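Unsaturated chondroitin disaccharide hydrolase (Streptococcus agalactiae, PDB 3ANI) hydrolyses unsaturated chondroitin, hyaluronan and heparin disaccharides, releasing the 4,5-unsaturated uronic acid and preferring sulfated substrates. Local coordinates at residues K5-E10 with I269-G274; K38-N43 with R356-H361; E127-G132 with D393-W398. The protein carries 1 engineered substitution. All coordinates share one frame; numbering follows the deposited sequence.

Contact 1. Residues K5-E10 with I269-G274; sequences KPVKVE and IILFKG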
loop_
_atom_site.group_PDB
_atom_site.type_symbol
_atom_site.label_atom_id
_atom_site.label_comp_id
_atom_site.label_asym_id
_atom_site.label_seq_id
_atom_site.Cartn_x
_atom_site.Cartn_y
_atom_site.Cartn_z
ATOM N N LYS A 5 11.824 -2.705 19.839
ATOM C CA LYS A 5 12.780 -3.773 20.087
ATOM C C LYS A 5 13.925 -3.730 19.070
ATOM O O LYS A 5 13.741 -3.214 17.960
ATOM C CB LYS A 5 12.084 -5.138 20.071
ATOM C CG LYS A 5 11.582 -5.591 18.715
ATOM C CD LYS A 5 11.085 -7.007 18.815
ATOM C CE LYS A 5 10.832 -7.597 17.455
ATOM N NZ LYS A 5 10.606 -9.066 17.543
ATOM N N PRO A 6 15.110 -4.258 19.448
ATOM C CA PRO A 6 16.239 -4.211 18.517
ATOM C C PRO A 6 16.076 -5.240 17.413
ATOM O O PRO A 6 15.659 -6.367 17.662
ATOM C CB PRO A 6 17.456 -4.548 19.398
ATOM C CG PRO A 6 16.944 -4.576 20.828
ATOM C CD PRO A 6 15.486 -4.890 20.727
ATOM N N VAL A 7 16.376 -4.836 16.190
ATOM C CA VAL A 7 16.343 -5.755 15.064
ATOM C C VAL A 7 17.687 -5.753 14.368
ATOM O O VAL A 7 18.470 -4.816 14.511
ATOM C CB VAL A 7 15.222 -5.413 14.043
ATOM C CG1 VAL A 7 13.842 -5.581 14.676
ATOM C CG2 VAL A 7 15.403 -4.005 13.467
ATOM N N LYS A 8 17.950 -6.815 13.621
ATOM C CA LYS A 8 19.121 -6.876 12.779
ATOM C C LYS A 8 18.915 -6.005 11.523
ATOM O O LYS A 8 17.993 -6.234 10.730
ATOM C CB LYS A 8 19.438 -8.327 12.406
ATOM C CG LYS A 8 20.846 -8.523 11.869
ATOM C CD LYS A 8 20.979 -9.854 11.153
ATOM C CE LYS A 8 22.359 -9.989 10.519
ATOM N NZ LYS A 8 22.447 -11.222 9.693
ATOM N N VAL A 9 19.772 -4.995 11.385
ATOM C CA VAL A 9 19.849 -4.179 10.185
ATOM C C VAL A 9 20.974 -4.725 9.303
ATOM O O VAL A 9 22.161 -4.480 9.562
ATOM C CB VAL A 9 20.112 -2.671 10.505
ATOM C CG1 VAL A 9 20.172 -1.849 9.223
ATOM C CG2 VAL A 9 19.044 -2.109 11.431
ATOM N N GLU A 10 20.598 -5.484 8.274
ATOM C CA GLU A 10 21.559 -5.980 7.297
ATOM C C GLU A 10 22.113 -4.787 6.541
ATOM O O GLU A 10 21.390 -3.816 6.304
ATOM C CB GLU A 10 20.890 -6.932 6.303
ATOM C CG GLU A 10 20.262 -8.192 6.914
ATOM C CD GLU A 10 19.556 -9.074 5.889
ATOM O OE1 GLU A 10 19.449 -8.676 4.708
ATOM O OE2 GLU A 10 19.098 -10.173 6.268
ATOM N N ILE A 269 13.115 5.047 11.966
ATOM C CA ILE A 269 14.028 5.082 10.829
ATOM C C ILE A 269 14.927 3.849 10.798
ATOM O O ILE A 269 15.096 3.220 9.752
ATOM C CB ILE A 269 14.870 6.387 10.796
ATOM C CG1 ILE A 269 14.017 7.551 10.266
ATOM C CG2 ILE A 269 16.150 6.209 9.950
ATOM C CD1 ILE A 269 14.603 8.947 10.553
ATOM N N ILE A 270 15.490 3.502 11.951
ATOM C CA ILE A 270 16.274 2.276 12.088
ATOM C C ILE A 270 15.425 1.046 11.735
ATOM O O ILE A 270 15.863 0.169 10.986
ATOM C CB ILE A 270 16.890 2.155 13.502
ATOM C CG1 ILE A 270 17.756 3.393 13.811
ATOM C CG2 ILE A 270 17.696 0.852 13.635
ATOM C CD1 ILE A 270 18.391 3.412 15.223
ATOM N N LEU A 271 14.199 1.003 12.244
ATOM C CA LEU A 271 13.284 -0.072 11.900
ATOM C C LEU A 271 13.012 -0.100 10.398
ATOM O O LEU A 271 12.917 -1.177 9.799
ATOM C CB LEU A 271 11.983 0.057 12.689
ATOM C CG LEU A 271 10.970 -1.079 12.546
ATOM C CD1 LEU A 271 11.543 -2.431 13.053
ATOM C CD2 LEU A 271 9.649 -0.705 13.231
ATOM N N PHE A 272 12.898 1.084 9.791
ATOM C CA PHE A 272 12.698 1.176 8.347
ATOM C C PHE A 272 13.885 0.576 7.597
ATOM O O PHE A 272 13.705 -0.236 6.681
ATOM C CB PHE A 272 12.461 2.628 7.898
ATOM C CG PHE A 272 12.598 2.824 6.411
ATOM C CD1 PHE A 272 11.499 2.673 5.574
ATOM C CD2 PHE A 272 13.840 3.133 5.844
ATOM C CE1 PHE A 272 11.624 2.845 4.210
ATOM C CE2 PHE A 272 13.974 3.298 4.473
ATOM C CZ PHE A 272 12.868 3.157 3.657
ATOM N N LYS A 273 15.088 0.996 7.991
ATOM C CA LYS A 273 16.341 0.510 7.408
ATOM C C LYS A 273 16.423 -1.022 7.477
ATOM O O LYS A 273 16.751 -1.677 6.489
ATOM C CB LYS A 273 17.549 1.179 8.085
ATOM C CG LYS A 273 17.843 2.588 7.556
ATOM C CD LYS A 273 18.616 3.479 8.542
ATOM C CE LYS A 273 20.133 3.223 8.550
ATOM N NZ LYS A 273 20.844 3.681 7.307
ATOM N N GLY A 274 16.090 -1.586 8.638
ATOM C CA GLY A 274 16.054 -3.038 8.806
ATOM C C GLY A 274 15.095 -3.709 7.837
ATOM O O GLY A 274 15.468 -4.626 7.116
HETATM O O HOH W 1 17.708 -5.904 7.795
#
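Val9 lays its two methyl branches over the surface of helix 266-280, CG2 against Ile270 CG2 at 3.9 Å and CG1 against the CB of Lys273. The setting is the alpha/alpha six-hairpin barrel of the glycosyl hydrolase 88 family, and the contact illustrates how an extended N-terminal arm, with no regular strand or helix of its own, can be fastened to the outside of a helical ring. With CG1 anti to the backbone N (chi1 -179°), Val9 sends CG1 toward Lys273 and CG2 toward Ile270, and its side chain crosses that of Ile270 at about a right angle. Two residues earlier, Val7 points toward the helix and brings CG2 to 4.2 Å from Leu271 CD1. Leu271 is buried, also touching Ile256 of helix 246-263, and so joins the arm to a second layer of helix.

The backbones come close at Gly274, which has no side chain: the CA atoms of Val9 and Gly274 are 4.2 Å apart. Val9 CG2 rests 4.1 Å from that glycine CA. Lys273 contributes only the base of its chain; bends at chi3 and chi4 carry NZ off to a salt bridge with Asp326. Glu10 likewise turns to partners further along, Arg282 and Asn281.

No direct hydrogen bond joins the two segments, so packing is supplemented by solvent. One water accepts from Glu10 N at 3.0 Å and donates to Lys8 O, which is also hydrogen-bonded to Ser215 OG. Its remaining donated bond, at 2.7 Å, goes to Gly274 O and links the arm to the helix backbone.

Contact 2. Residues K38-N43 with R356-H361; sequences KQLYIN and RPLLLH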
loop_
_atom_site.group_PDB
_atom_site.type_symbol
_atom_site.label_atom_id
_atom_site.label_comp_id
_atom_site.label_asym_id
_atom_site.label_seq_id
_atom_site.Cartn_x
_atom_site.Cartn_y
_atom_site.Cartn_z
ATOM N N LYS A 38 -4.826 5.899 -19.799
ATOM C CA LYS A 38 -5.564 5.325 -20.929
ATOM C C LYS A 38 -6.384 4.127 -20.469
ATOM O O LYS A 38 -7.585 4.070 -20.712
ATOM C CB LYS A 38 -4.611 4.897 -22.048
ATOM C CG LYS A 38 -4.202 6.005 -23.004
ATOM C CD LYS A 38 -3.346 5.422 -24.123
ATOM C CE LYS A 38 -3.298 6.339 -25.341
ATOM N NZ LYS A 38 -2.875 5.601 -26.580
ATOM N N GLN A 39 -5.733 3.185 -19.786
ATOM C CA GLN A 39 -6.405 2.016 -19.221
ATOM C C GLN A 39 -7.465 2.411 -18.198
ATOM O O GLN A 39 -8.517 1.770 -18.106
ATOM C CB GLN A 39 -5.391 1.063 -18.577
ATOM C CG GLN A 39 -5.990 -0.250 -18.088
ATOM C CD GLN A 39 -6.570 -1.073 -19.224
ATOM O OE1 GLN A 39 -5.861 -1.449 -20.154
ATOM N NE2 GLN A 39 -7.868 -1.351 -19.154
ATOM N N LEU A 40 -7.183 3.462 -17.433
ATOM C CA LEU A 40 -8.125 3.950 -16.423
ATOM C C LEU A 40 -9.396 4.522 -17.050
ATOM O O LEU A 40 -10.501 4.254 -16.575
ATOM C CB LEU A 40 -7.460 5.001 -15.534
ATOM C CG LEU A 40 -7.967 5.071 -14.100
ATOM C CD1 LEU A 40 -7.615 3.785 -13.351
ATOM C CD2 LEU A 40 -7.385 6.289 -13.398
ATOM N N TYR A 41 -9.226 5.313 -18.110
ATOM C CA TYR A 41 -10.354 5.879 -18.849
ATOM C C TYR A 41 -11.191 4.794 -19.533
ATOM O O TYR A 41 -12.415 4.903 -19.607
ATOM C CB TYR A 41 -9.880 6.936 -19.846
ATOM C CG TYR A 41 -9.672 8.296 -19.217
ATOM C CD1 TYR A 41 -8.429 8.667 -18.701
ATOM C CD2 TYR A 41 -10.719 9.210 -19.126
ATOM C CE1 TYR A 41 -8.231 9.915 -18.116
ATOM C CE2 TYR A 41 -10.532 10.461 -18.542
ATOM C CZ TYR A 41 -9.285 10.806 -18.040
ATOM O OH TYR A 41 -9.092 12.039 -17.458
ATOM N N ILE A 42 -10.526 3.740 -19.998
ATOM C CA ILE A 42 -11.216 2.584 -20.571
ATOM C C ILE A 42 -12.029 1.834 -19.507
ATOM O O ILE A 42 -13.156 1.414 -19.765
ATOM C CB ILE A 42 -10.229 1.638 -21.304
ATOM C CG1 ILE A 42 -9.749 2.288 -22.601
ATOM C CG2 ILE A 42 -10.879 0.299 -21.613
ATOM C CD1 ILE A 42 -8.499 1.657 -23.172
ATOM N N ASN A 43 -11.459 1.693 -18.315
ATOM C CA ASN A 43 -12.125 0.997 -17.217
ATOM C C ASN A 43 -13.247 1.802 -16.560
ATOM O O ASN A 43 -14.108 1.239 -15.879
ATOM C CB ASN A 43 -11.103 0.536 -16.173
ATOM C CG ASN A 43 -10.183 -0.560 -16.695
ATOM O OD1 ASN A 43 -10.225 -0.917 -17.874
ATOM N ND2 ASN A 43 -9.340 -1.092 -15.817
ATOM N N ARG A 356 -8.672 -4.706 -18.094
ATOM C CA ARG A 356 -7.253 -4.976 -17.823
ATOM C C ARG A 356 -6.731 -4.119 -16.658
ATOM O O ARG A 356 -7.241 -3.020 -16.425
ATOM C CB ARG A 356 -6.402 -4.735 -19.081
ATOM C CG ARG A 356 -6.616 -5.747 -20.203
ATOM C CD ARG A 356 -5.813 -7.031 -20.013
ATOM N NE ARG A 356 -4.385 -6.816 -20.245
ATOM C CZ ARG A 356 -3.475 -7.783 -20.326
ATOM N NH1 ARG A 356 -2.200 -7.475 -20.533
ATOM N NH2 ARG A 356 -3.831 -9.053 -20.201
ATOM N N PRO A 357 -5.721 -4.622 -15.920
ATOM C CA PRO A 357 -5.175 -3.847 -14.804
ATOM C C PRO A 357 -4.067 -2.896 -15.267
ATOM O O PRO A 357 -3.655 -2.953 -16.424
ATOM C CB PRO A 357 -4.599 -4.933 -13.894
ATOM C CG PRO A 357 -4.180 -6.027 -14.835
ATOM C CD PRO A 357 -5.027 -5.917 -16.079
ATOM N N LEU A 358 -3.596 -2.029 -14.374
ATOM C CA LEU A 358 -2.466 -1.152 -14.683
ATOM C C LEU A 358 -1.164 -1.943 -14.607
ATOM O O LEU A 358 -0.238 -1.728 -15.397
ATOM C CB LEU A 358 -2.411 0.032 -13.715
ATOM C CG LEU A 358 -3.640 0.923 -13.538
ATOM C CD1 LEU A 358 -3.343 2.041 -12.547
ATOM C CD2 LEU A 358 -4.112 1.490 -14.868
ATOM N N LEU A 359 -1.124 -2.873 -13.656
ATOM C CA LEU A 359 0.073 -3.636 -13.344
ATOM C C LEU A 359 -0.220 -5.139 -13.272
ATOM O O LEU A 359 -1.119 -5.580 -12.550
ATOM C CB LEU A 359 0.656 -3.138 -12.021
ATOM C CG LEU A 359 2.133 -3.390 -11.722
ATOM C CD1 LEU A 359 3.029 -2.526 -12.628
ATOM C CD2 LEU A 359 2.408 -3.100 -10.256
ATOM N N LEU A 360 0.546 -5.917 -14.028
ATOM C CA LEU A 360 0.391 -7.377 -14.057
ATOM C C LEU A 360 1.273 -8.087 -13.018
ATOM O O LEU A 360 2.147 -7.470 -12.400
ATOM C CB LEU A 360 0.707 -7.920 -15.465
ATOM C CG LEU A 360 -0.083 -7.395 -16.675
ATOM C CD1 LEU A 360 0.745 -7.518 -17.953
ATOM C CD2 LEU A 360 -1.416 -8.105 -16.824
ATOM N N HIS A 361 1.016 -9.381 -12.825
ATOM C CA HIS A 361 1.883 -10.284 -12.051
ATOM C C HIS A 361 1.996 -10.003 -10.544
ATOM O O HIS A 361 3.094 -9.932 -9.990
ATOM C CB HIS A 361 3.268 -10.401 -12.695
ATOM C CG HIS A 361 3.224 -10.728 -14.153
ATOM N ND1 HIS A 361 2.912 -11.984 -14.625
ATOM C CD2 HIS A 361 3.454 -9.959 -15.244
ATOM C CE1 HIS A 361 2.949 -11.975 -15.946
ATOM N NE2 HIS A 361 3.280 -10.760 -16.346
#
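The irregular chain 356-361 runs past one flank of the helical segment 38-43, nearest at Gln39 and Leu358, whose CA atoms are 6.8 Å apart. At that separation side chains must bridge the gap, and the polar link is made by Asn43. Its ND2 donates to Arg356 O at 2.9 Å in an almost straight bond (169° at the hydrogen), with the acceptor lying in the plane of the asparagine amide.

Gln39, one helical turn earlier, lies against Arg356 without bonding its O. Its NE2 donates instead to Asn43 OD1 at 2.7 Å, though the bond is bent and the donor stands 37° out of the carbonyl plane. Asn43 is thus held at both ends of its amide, ND2 by Arg356 O and OD1 by Gly355 N and Gln39 NE2, which fixes its rotation; Gln39 is held through NE2, by Asn43 OD1 and Ile353 O. A bend at chi2 (63°) folds the glutamine amide back beside Arg356, its OE1 lying 3.5 Å from Arg356 CB. The guanidinium itself leads away, to Asn349.

Beside the amides the contact turns apolar: Leu358 CD2 reaches Gln39 CB at 3.9 Å and, more loosely, Leu40 CD1. Leu40 also touches Trp74, Cys77 and Ala81 of helix 71-85. Asp380 OD2 and OD1 accept from Leu358 N and Leu359 N respectively, so this linker, which leads to strand 362-363, is held between helix 26-47 and helix 377-391.

Contact 3. Residues E127-G132 with D393-W398; sequences EYRING and DWELYW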
loop_
_atom_site.group_PDB
_atom_site.type_symbol
_atom_site.label_atom_id
_atom_site.label_comp_id
_atom_site.label_asym_id
_atom_site.label_seq_id
_atom_site.Cartn_x
_atom_site.Cartn_y
_atom_site.Cartn_z
ATOM N N GLU A 127 -10.269 12.865 -1.161
ATOM C CA GLU A 127 -11.053 13.991 -1.682
ATOM C C GLU A 127 -10.932 15.230 -0.802
ATOM O O GLU A 127 -10.798 16.342 -1.319
ATOM C CB GLU A 127 -12.529 13.635 -1.899
ATOM C CG GLU A 127 -13.396 14.884 -2.111
ATOM C CD GLU A 127 -14.615 14.666 -2.983
ATOM O OE1 GLU A 127 -14.809 15.468 -3.926
ATOM O OE2 GLU A 127 -15.374 13.711 -2.729
ATOM N N TYR A 128 -10.972 15.025 0.517
ATOM C CA TYR A 128 -10.847 16.118 1.487
ATOM C C TYR A 128 -9.519 16.874 1.356
ATOM O O TYR A 128 -9.482 18.092 1.506
ATOM C CB TYR A 128 -11.058 15.621 2.926
ATOM C CG TYR A 128 -11.037 16.738 3.953
ATOM C CD1 TYR A 128 -9.887 17.001 4.708
ATOM C CD2 TYR A 128 -12.158 17.557 4.148
ATOM C CE1 TYR A 128 -9.856 18.041 5.634
ATOM C CE2 TYR A 128 -12.140 18.600 5.079
ATOM C CZ TYR A 128 -10.987 18.837 5.816
ATOM O OH TYR A 128 -10.970 19.865 6.734
ATOM N N ARG A 129 -8.439 16.144 1.077
ATOM C CA ARG A 129 -7.134 16.750 0.795
ATOM C C ARG A 129 -7.222 17.655 -0.418
ATOM O O ARG A 129 -6.678 18.756 -0.428
ATOM C CB ARG A 129 -6.080 15.676 0.503
ATOM C CG ARG A 129 -5.835 14.683 1.610
ATOM C CD ARG A 129 -5.155 15.316 2.805
ATOM N NE ARG A 129 -4.673 14.282 3.712
ATOM C CZ ARG A 129 -4.342 14.483 4.981
ATOM N NH1 ARG A 129 -3.913 13.461 5.713
ATOM N NH2 ARG A 129 -4.445 15.694 5.515
ATOM N N ILE A 130 -7.921 17.166 -1.438
ATOM C CA ILE A 130 -7.959 17.808 -2.744
ATOM C C ILE A 130 -8.838 19.062 -2.769
ATOM O O ILE A 130 -8.368 20.130 -3.168
ATOM C CB ILE A 130 -8.313 16.786 -3.866
ATOM C CG1 ILE A 130 -7.167 15.770 -4.020
ATOM C CG2 ILE A 130 -8.585 17.492 -5.191
ATOM C CD1 ILE A 130 -7.547 14.460 -4.691
ATOM N N ASN A 131 -10.089 18.945 -2.320
ATOM C CA ASN A 131 -11.024 20.082 -2.364
ATOM C C ASN A 131 -11.807 20.372 -1.080
ATOM O O ASN A 131 -12.651 21.279 -1.056
ATOM C CB ASN A 131 -11.971 19.975 -3.565
ATOM C CG ASN A 131 -12.663 18.629 -3.659
ATOM O OD1 ASN A 131 -12.603 17.974 -4.696
ATOM N ND2 ASN A 131 -13.332 18.217 -2.587
ATOM N N GLY A 132 -11.528 19.610 -0.024
ATOM C CA GLY A 132 -12.129 19.847 1.290
ATOM C C GLY A 132 -13.610 19.521 1.404
ATOM O O GLY A 132 -14.311 20.094 2.240
ATOM N N ASP A 393 5.136 17.051 -6.596
ATOM C CA ASP A 393 5.140 17.195 -5.151
ATOM C C ASP A 393 3.733 16.851 -4.656
ATOM O O ASP A 393 2.841 17.702 -4.592
ATOM C CB ASP A 393 5.558 18.605 -4.732
ATOM C CG ASP A 393 5.440 18.824 -3.229
ATOM O OD1 ASP A 393 5.119 19.952 -2.812
ATOM O OD2 ASP A 393 5.650 17.859 -2.466
ATOM N N TRP A 394 3.537 15.579 -4.343
ATOM C CA TRP A 394 2.211 15.069 -4.079
ATOM C C TRP A 394 1.862 15.214 -2.595
ATOM O O TRP A 394 2.612 14.767 -1.722
ATOM C CB TRP A 394 2.099 13.613 -4.564
ATOM C CG TRP A 394 0.765 12.969 -4.283
ATOM C CD1 TRP A 394 -0.457 13.370 -4.749
ATOM C CD2 TRP A 394 0.524 11.808 -3.476
ATOM N NE1 TRP A 394 -1.437 12.540 -4.281
ATOM C CE2 TRP A 394 -0.868 11.570 -3.497
ATOM C CE3 TRP A 394 1.347 10.949 -2.738
ATOM C CZ2 TRP A 394 -1.458 10.505 -2.803
ATOM C CZ3 TRP A 394 0.765 9.896 -2.051
ATOM C CH2 TRP A 394 -0.630 9.683 -2.086
ATOM N N GLU A 395 0.743 15.881 -2.326
ATOM C CA GLU A 395 0.172 15.915 -0.991
ATOM C C GLU A 395 -0.463 14.552 -0.688
ATOM O O GLU A 395 -1.285 14.056 -1.460
ATOM C CB GLU A 395 -0.843 17.061 -0.857
ATOM C CG GLU A 395 -1.803 16.910 0.316
ATOM C CD GLU A 395 -2.112 18.225 1.015
ATOM O OE1 GLU A 395 -3.269 18.398 1.484
ATOM O OE2 GLU A 395 -1.195 19.078 1.111
ATOM N N LEU A 396 -0.060 13.953 0.429
ATOM C CA LEU A 396 -0.471 12.588 0.776
ATOM C C LEU A 396 -1.923 12.470 1.202
ATOM O O LEU A 396 -2.442 13.335 1.909
ATOM C CB LEU A 396 0.419 12.022 1.885
ATOM C CG LEU A 396 1.627 11.195 1.462
ATOM C CD1 LEU A 396 2.679 12.061 0.767
ATOM C CD2 LEU A 396 2.202 10.508 2.679
ATOM N N TYR A 397 -2.571 11.389 0.764
ATOM C CA TYR A 397 -3.903 11.044 1.256
ATOM C C TYR A 397 -3.741 10.481 2.663
ATOM O O TYR A 397 -4.484 10.856 3.573
ATOM C CB TYR A 397 -4.606 10.035 0.339
ATOM C CG TYR A 397 -4.694 10.456 -1.116
ATOM C CD1 TYR A 397 -4.721 11.813 -1.477
ATOM C CD2 TYR A 397 -4.785 9.502 -2.135
ATOM C CE1 TYR A 397 -4.811 12.206 -2.797
ATOM C CE2 TYR A 397 -4.875 9.894 -3.475
ATOM C CZ TYR A 397 -4.881 11.251 -3.789
ATOM O OH TYR A 397 -4.963 11.665 -5.098
ATOM N N TRP A 398 -2.744 9.607 2.831
ATOM C CA TRP A 398 -2.408 9.012 4.128
ATOM C C TRP A 398 -2.000 10.084 5.134
ATOM O O TRP A 398 -1.404 11.099 4.773
ATOM C CB TRP A 398 -1.290 7.975 3.974
ATOM C CG TRP A 398 -1.482 7.095 2.775
ATOM C CD1 TRP A 398 -0.921 7.257 1.536
ATOM C CD2 TRP A 398 -2.314 5.935 2.690
ATOM N NE1 TRP A 398 -1.348 6.264 0.689
ATOM C CE2 TRP A 398 -2.202 5.437 1.370
ATOM C CE3 TRP A 398 -3.138 5.261 3.600
ATOM C CZ2 TRP A 398 -2.886 4.299 0.939
ATOM C CZ3 TRP A 398 -3.824 4.129 3.170
ATOM C CH2 TRP A 398 -3.695 3.662 1.854
ATOM O OXT TRP A 398 -2.260 9.960 6.333
#
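Tyr397 O receives two N-H groups from one arginine: NE and NH1 of Arg129 both lie 3.4 Å from it, each making a weak hydrogen bond. The carbonyl oxygen sits at the edge of the guanidinium, near its plane, and the paired weak bonds favour this turn of the plane. A bend at chi2 (-69°) takes the arginine from its helix across to the C-terminal tail, and CG passes 3.7 Å from Leu396 O on the way. Farther out lies the terminal carboxylate oxygen Trp398 OXT, whose nearer salt-bridge partner is Arg261; Arg129 NH1 adds only a long one, at 3.9 Å. This pair of arginines would be expected to stabilise the negative charge of the chain end.

Glu395 flanks the arginine less directly: its OE1 meets Arg129 CD at 3.8 Å, with the carboxylate and guanidinium planes nearly perpendicular (87°). On the next residue of the helix, Ile130 CD1 touches the tyrosine ring at Tyr397 CE1, 4.0 Å away, close to the hydroxyl that hydrogen-bonds Glu83. One face of that ring is covered by Trp394, whose CZ2 stands 3.4 Å above its centre.

The tail packs against helix 116-131, which follows the nucleophile Asp115, and against helices 71-85, 246-263 and 377-391. The terminal Trp398 indole bonds to Glu385 and meets Tyr254 edge-to-face. The contact joins the C-terminal tail to helices of the alpha/alpha six-hairpin barrel of glycosyl hydrolase family 88, on the side near the substrate-binding Trp251.

The three contacts sample the helical ring at separate places, and in each an irregular stretch is pinned to a helix distant in sequence. Contacts 1 and 2 lie on opposite sides of the chain's centre, with their own centres 36 Å apart. Contact 3 stands about 10 Å from contact 2 and about 12 Å from contact 1, nearest atoms in both cases. It is also the one closest to catalysis: the Trp398 side chain is about 6 Å from that of Trp251 and about 10 Å from that of Asn175, at the proton-donor position. In contact 1 the side chain of Leu271 is about 11 Å from that of Trp251, whereas contact 2 is remote from the substrate site.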